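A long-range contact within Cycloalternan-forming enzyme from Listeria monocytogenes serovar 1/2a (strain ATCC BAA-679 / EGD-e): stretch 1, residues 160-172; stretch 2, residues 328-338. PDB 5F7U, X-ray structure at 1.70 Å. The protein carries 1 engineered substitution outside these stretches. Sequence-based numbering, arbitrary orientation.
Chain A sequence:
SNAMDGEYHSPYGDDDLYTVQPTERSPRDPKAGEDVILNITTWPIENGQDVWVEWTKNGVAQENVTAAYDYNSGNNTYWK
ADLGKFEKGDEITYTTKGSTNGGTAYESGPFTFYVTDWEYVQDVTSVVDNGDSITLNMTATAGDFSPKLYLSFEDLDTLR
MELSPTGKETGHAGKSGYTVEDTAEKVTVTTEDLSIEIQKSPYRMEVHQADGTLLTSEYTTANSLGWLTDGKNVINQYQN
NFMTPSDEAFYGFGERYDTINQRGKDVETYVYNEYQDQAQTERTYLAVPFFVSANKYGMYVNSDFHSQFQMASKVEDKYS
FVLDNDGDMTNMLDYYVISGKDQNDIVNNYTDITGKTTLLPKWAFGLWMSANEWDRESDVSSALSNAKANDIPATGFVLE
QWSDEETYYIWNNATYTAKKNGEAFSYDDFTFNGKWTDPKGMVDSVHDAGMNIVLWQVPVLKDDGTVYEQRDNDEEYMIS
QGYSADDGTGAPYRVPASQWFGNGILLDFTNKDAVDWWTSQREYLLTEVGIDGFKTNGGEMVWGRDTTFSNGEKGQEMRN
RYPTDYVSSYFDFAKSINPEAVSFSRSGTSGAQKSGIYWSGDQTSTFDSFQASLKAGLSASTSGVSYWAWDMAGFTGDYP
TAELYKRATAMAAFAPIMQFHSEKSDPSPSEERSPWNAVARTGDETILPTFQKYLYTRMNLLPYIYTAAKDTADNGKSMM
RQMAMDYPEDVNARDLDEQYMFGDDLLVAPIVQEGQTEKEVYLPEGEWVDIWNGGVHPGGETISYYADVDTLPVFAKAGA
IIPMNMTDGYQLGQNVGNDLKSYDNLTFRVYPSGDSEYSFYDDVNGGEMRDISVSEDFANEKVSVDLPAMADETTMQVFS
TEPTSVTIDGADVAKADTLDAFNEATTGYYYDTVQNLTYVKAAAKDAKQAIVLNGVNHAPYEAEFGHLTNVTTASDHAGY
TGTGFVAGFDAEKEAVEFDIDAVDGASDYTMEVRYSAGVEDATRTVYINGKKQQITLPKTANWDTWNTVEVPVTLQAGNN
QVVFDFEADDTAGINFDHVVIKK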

# COMPACT_ATOMS: atom_id res chain seq x y z
N ARG A 160 -13.13 -1.70 21.81
CA ARG A 160 -13.81 -2.77 21.08
C ARG A 160 -15.28 -2.81 21.50
O ARG A 160 -15.59 -2.84 22.69
CB ARG A 160 -13.17 -4.13 21.40
CG ARG A 160 -13.66 -5.27 20.53
CD ARG A 160 -13.07 -6.55 21.05
NE ARG A 160 -13.32 -7.67 20.17
CZ ARG A 160 -12.80 -8.88 20.36
NH1 ARG A 160 -11.99 -9.11 21.40
NH2 ARG A 160 -13.05 -9.85 19.48
N MET A 161 -16.17 -2.83 20.51
CA MET A 161 -17.61 -2.98 20.74
C MET A 161 -18.10 -4.31 20.24
O MET A 161 -17.82 -4.66 19.11
CB MET A 161 -18.37 -1.92 19.95
CG MET A 161 -18.81 -0.74 20.76
SD MET A 161 -17.40 0.25 21.18
CE MET A 161 -17.17 1.05 19.58
N GLU A 162 -18.87 -5.03 21.07
CA GLU A 162 -19.40 -6.32 20.67
C GLU A 162 -20.87 -6.33 21.00
O GLU A 162 -21.27 -6.17 22.17
CB GLU A 162 -18.67 -7.47 21.36
CG GLU A 162 -17.23 -7.65 20.88
CD GLU A 162 -16.48 -8.65 21.73
OE1 GLU A 162 -16.00 -8.29 22.83
OE2 GLU A 162 -16.42 -9.81 21.30
N LEU A 163 -21.70 -6.42 19.96
CA LEU A 163 -23.15 -6.36 20.15
C LEU A 163 -23.74 -7.75 19.98
O LEU A 163 -23.51 -8.41 18.95
CB LEU A 163 -23.78 -5.39 19.15
CG LEU A 163 -25.32 -5.36 19.18
CD1 LEU A 163 -25.86 -4.62 20.41
CD2 LEU A 163 -25.83 -4.75 17.88
N SER A 164 -24.51 -8.18 21.00
CA SER A 164 -25.32 -9.40 20.96
C SER A 164 -26.80 -8.98 20.96
O SER A 164 -27.34 -8.66 22.02
CB SER A 164 -25.03 -10.24 22.23
OG SER A 164 -25.85 -11.41 22.28
N PRO A 165 -27.46 -9.00 19.78
CA PRO A 165 -28.89 -8.60 19.72
C PRO A 165 -29.79 -9.37 20.69
O PRO A 165 -30.67 -8.77 21.30
CB PRO A 165 -29.26 -8.90 18.28
CG PRO A 165 -27.99 -8.52 17.54
CD PRO A 165 -26.91 -9.15 18.41
N THR A 166 -29.58 -10.68 20.82
CA THR A 166 -30.38 -11.51 21.75
C THR A 166 -29.92 -11.43 23.20
O THR A 166 -30.66 -11.84 24.11
CB THR A 166 -30.40 -12.99 21.34
OG1 THR A 166 -29.09 -13.56 21.52
CG2 THR A 166 -30.87 -13.16 19.89
N GLY A 167 -28.69 -10.96 23.42
CA GLY A 167 -28.06 -10.93 24.74
C GLY A 167 -27.55 -12.29 25.21
O GLY A 167 -27.07 -12.40 26.34
N LYS A 168 -27.60 -13.30 24.35
CA LYS A 168 -27.16 -14.66 24.70
C LYS A 168 -25.66 -14.89 24.57
O LYS A 168 -25.13 -15.90 25.07
CB LYS A 168 -27.94 -15.71 23.89
CG LYS A 168 -29.43 -15.67 24.15
CD LYS A 168 -30.16 -16.76 23.36
CE LYS A 168 -31.66 -16.67 23.57
NZ LYS A 168 -32.36 -17.82 22.92
N GLU A 169 -24.96 -13.98 23.89
CA GLU A 169 -23.51 -14.07 23.76
C GLU A 169 -22.85 -13.09 24.70
O GLU A 169 -23.50 -12.15 25.19
CB GLU A 169 -23.07 -13.79 22.32
CG GLU A 169 -23.55 -14.83 21.32
CD GLU A 169 -25.02 -14.63 20.96
OE1 GLU A 169 -25.46 -13.48 20.78
OE2 GLU A 169 -25.74 -15.64 20.90
N THR A 170 -21.57 -13.32 24.98
CA THR A 170 -20.82 -12.49 25.90
C THR A 170 -19.56 -11.97 25.22
O THR A 170 -18.86 -12.72 24.55
CB THR A 170 -20.46 -13.31 27.15
OG1 THR A 170 -21.68 -13.82 27.72
CG2 THR A 170 -19.73 -12.46 28.20
N GLY A 171 -19.27 -10.69 25.41
CA GLY A 171 -18.05 -10.07 24.88
C GLY A 171 -16.74 -10.58 25.50
O GLY A 171 -16.74 -11.27 26.52
N HIS A 172 -15.63 -10.21 24.87
CA HIS A 172 -14.29 -10.64 25.30
C HIS A 172 -13.66 -9.71 26.34
O HIS A 172 -14.04 -8.54 26.45
CB HIS A 172 -13.37 -10.72 24.09
CG HIS A 172 -13.76 -11.81 23.13
ND1 HIS A 172 -14.66 -11.62 22.11
CD2 HIS A 172 -13.39 -13.11 23.07
CE1 HIS A 172 -14.82 -12.75 21.45
NE2 HIS A 172 -14.06 -13.67 22.01
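Stretch 2 328-338: DMTNMLDYYVI

Stretch 2 begins with a type I turn from Asp 328 to Asn 331, passes through Met 332 and straightens into a strand at 333-338 that lies antiparallel to strand 160-164, the two axes crossing at 161° and approaching to 4.7 Å. Register is set by two pairs of backbone hydrogen bonds: Met 161 N to Tyr 335 O (2.8 Å) with Tyr 335 N to Met 161 O (3.0 Å), and Leu 163 N to Leu 333 O (2.8 Å) with Leu 333 N to Leu 163 O (3.1 Å). Between them, Glu 162 faces Asp 334 in a non-hydrogen-bonded pair, with Glu 162 CA 3.2 Å from Leu 333 O.

The sheet face bearing Met 161, Leu 163, Leu 333 and Tyr 335 meets mainly through apolar atoms. Met 161 CB sits over the Tyr 335 ring, 3.9 Å from its centroid, and the bent methionine chain (chi2 and chi3 both p) brings CE to 3.5 Å from Tyr 335 CE2 and 3.9 Å from Val 337 CG2. Leu 163 CB and Leu 333 CB meet at 4.2 Å.

On the face of Arg 160, the extended arginine covers the Tyr 336 ring, with CG 3.9 Å from the ring centroid, and reaches diagonally to Asp 334. This salt bridge is bidentate and nearly linear: Arg 160 NE to Asp 334 OD1 and Arg 160 NH2 to Asp 334 OD2 are both 2.9 Å.

Beyond the paired strands, Met 332, the residue most covered by stretch 1, fills a hollow lined by Ser 164, Glu 169, Thr 170 and Glu 162. Its CG lies 3.7 Å from Glu 169 CB, while its CE lies 3.5 Å from Thr 170 O and 3.7 Å from Glu 162 OE2. At the turn, Met 329 CE touches Thr 166 CG2 (3.9 Å), and two waters, 2.8 and 2.9 Å from Met 329 O, occupy the gap beside Thr 166 and Glu 169.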

# COMPACT_ATOMS: atom_id res chain seq x y z
N ASP A 328 -26.90 -16.76 11.19
CA ASP A 328 -26.60 -17.29 12.53
C ASP A 328 -26.79 -16.19 13.60
O ASP A 328 -26.06 -15.18 13.61
CB ASP A 328 -25.16 -17.83 12.56
CG ASP A 328 -24.81 -18.53 13.87
OD1 ASP A 328 -25.51 -18.36 14.89
OD2 ASP A 328 -23.79 -19.25 13.86
N MET A 329 -27.76 -16.42 14.49
CA MET A 329 -28.15 -15.42 15.49
C MET A 329 -27.14 -15.30 16.61
O MET A 329 -27.26 -14.41 17.43
CB MET A 329 -29.52 -15.76 16.09
CG MET A 329 -30.63 -15.74 15.05
SD MET A 329 -32.23 -16.15 15.75
CE MET A 329 -32.52 -14.65 16.66
N THR A 330 -26.14 -16.18 16.62
CA THR A 330 -25.09 -16.16 17.66
C THR A 330 -23.82 -15.42 17.23
O THR A 330 -22.89 -15.29 18.03
CB THR A 330 -24.74 -17.59 18.16
OG1 THR A 330 -24.05 -18.31 17.12
CG2 THR A 330 -25.99 -18.35 18.55
N ASN A 331 -23.78 -14.92 15.99
CA ASN A 331 -22.62 -14.15 15.50
C ASN A 331 -22.73 -12.68 15.92
O ASN A 331 -23.51 -11.94 15.32
CB ASN A 331 -22.54 -14.18 13.95
CG ASN A 331 -22.06 -15.51 13.39
OD1 ASN A 331 -21.51 -16.35 14.11
ND2 ASN A 331 -22.28 -15.72 12.08
N MET A 332 -22.00 -12.27 16.97
CA MET A 332 -22.02 -10.86 17.40
C MET A 332 -21.41 -9.91 16.35
O MET A 332 -20.50 -10.29 15.62
CB MET A 332 -21.23 -10.69 18.70
CG MET A 332 -21.91 -11.28 19.91
SD MET A 332 -21.09 -10.73 21.43
CE MET A 332 -19.59 -11.68 21.33
N LEU A 333 -21.90 -8.68 16.31
CA LEU A 333 -21.20 -7.60 15.61
C LEU A 333 -20.00 -7.22 16.47
O LEU A 333 -20.13 -7.05 17.67
CB LEU A 333 -22.14 -6.40 15.42
CG LEU A 333 -21.48 -5.09 14.94
CD1 LEU A 333 -20.94 -5.23 13.51
CD2 LEU A 333 -22.47 -3.93 15.01
N ASP A 334 -18.84 -7.07 15.83
CA ASP A 334 -17.57 -6.87 16.54
C ASP A 334 -16.78 -5.80 15.78
O ASP A 334 -16.37 -6.03 14.64
CB ASP A 334 -16.84 -8.21 16.57
CG ASP A 334 -15.52 -8.18 17.33
OD1 ASP A 334 -15.14 -7.15 17.93
OD2 ASP A 334 -14.85 -9.23 17.32
N TYR A 335 -16.60 -4.63 16.39
CA TYR A 335 -15.82 -3.57 15.71
C TYR A 335 -14.99 -2.75 16.67
O TYR A 335 -15.25 -2.73 17.88
CB TYR A 335 -16.71 -2.68 14.80
CG TYR A 335 -17.70 -1.78 15.51
CD1 TYR A 335 -18.91 -2.28 15.96
CD2 TYR A 335 -17.43 -0.41 15.70
CE1 TYR A 335 -19.85 -1.47 16.63
CE2 TYR A 335 -18.35 0.42 16.36
CZ TYR A 335 -19.55 -0.12 16.81
OH TYR A 335 -20.49 0.63 17.47
N TYR A 336 -13.97 -2.09 16.14
CA TYR A 336 -13.03 -1.36 16.97
C TYR A 336 -12.98 0.09 16.53
O TYR A 336 -13.02 0.38 15.32
CB TYR A 336 -11.62 -1.92 16.85
CG TYR A 336 -11.41 -3.35 17.26
CD1 TYR A 336 -11.77 -4.43 16.41
CD2 TYR A 336 -10.76 -3.66 18.46
CE1 TYR A 336 -11.54 -5.76 16.80
CE2 TYR A 336 -10.52 -4.98 18.85
CZ TYR A 336 -10.91 -6.01 18.02
OH TYR A 336 -10.62 -7.30 18.44
N VAL A 337 -12.90 1.00 17.50
CA VAL A 337 -12.52 2.38 17.23
C VAL A 337 -11.11 2.56 17.80
O VAL A 337 -10.90 2.42 19.00
CB VAL A 337 -13.52 3.40 17.82
CG1 VAL A 337 -13.03 4.83 17.58
CG2 VAL A 337 -14.91 3.17 17.23
N ILE A 338 -10.17 2.88 16.92
CA ILE A 338 -8.74 2.81 17.20
C ILE A 338 -8.18 4.22 17.23
O ILE A 338 -8.28 4.95 16.24
CB ILE A 338 -8.03 1.98 16.10
CG1 ILE A 338 -8.72 0.60 15.95
CG2 ILE A 338 -6.55 1.84 16.43
CD1 ILE A 338 -8.12 -0.27 14.86
O HOH W 1 -16.93 -10.93 18.99
O HOH W 2 -28.17 -15.36 19.95
O HOH W 3 -27.48 -12.25 19.34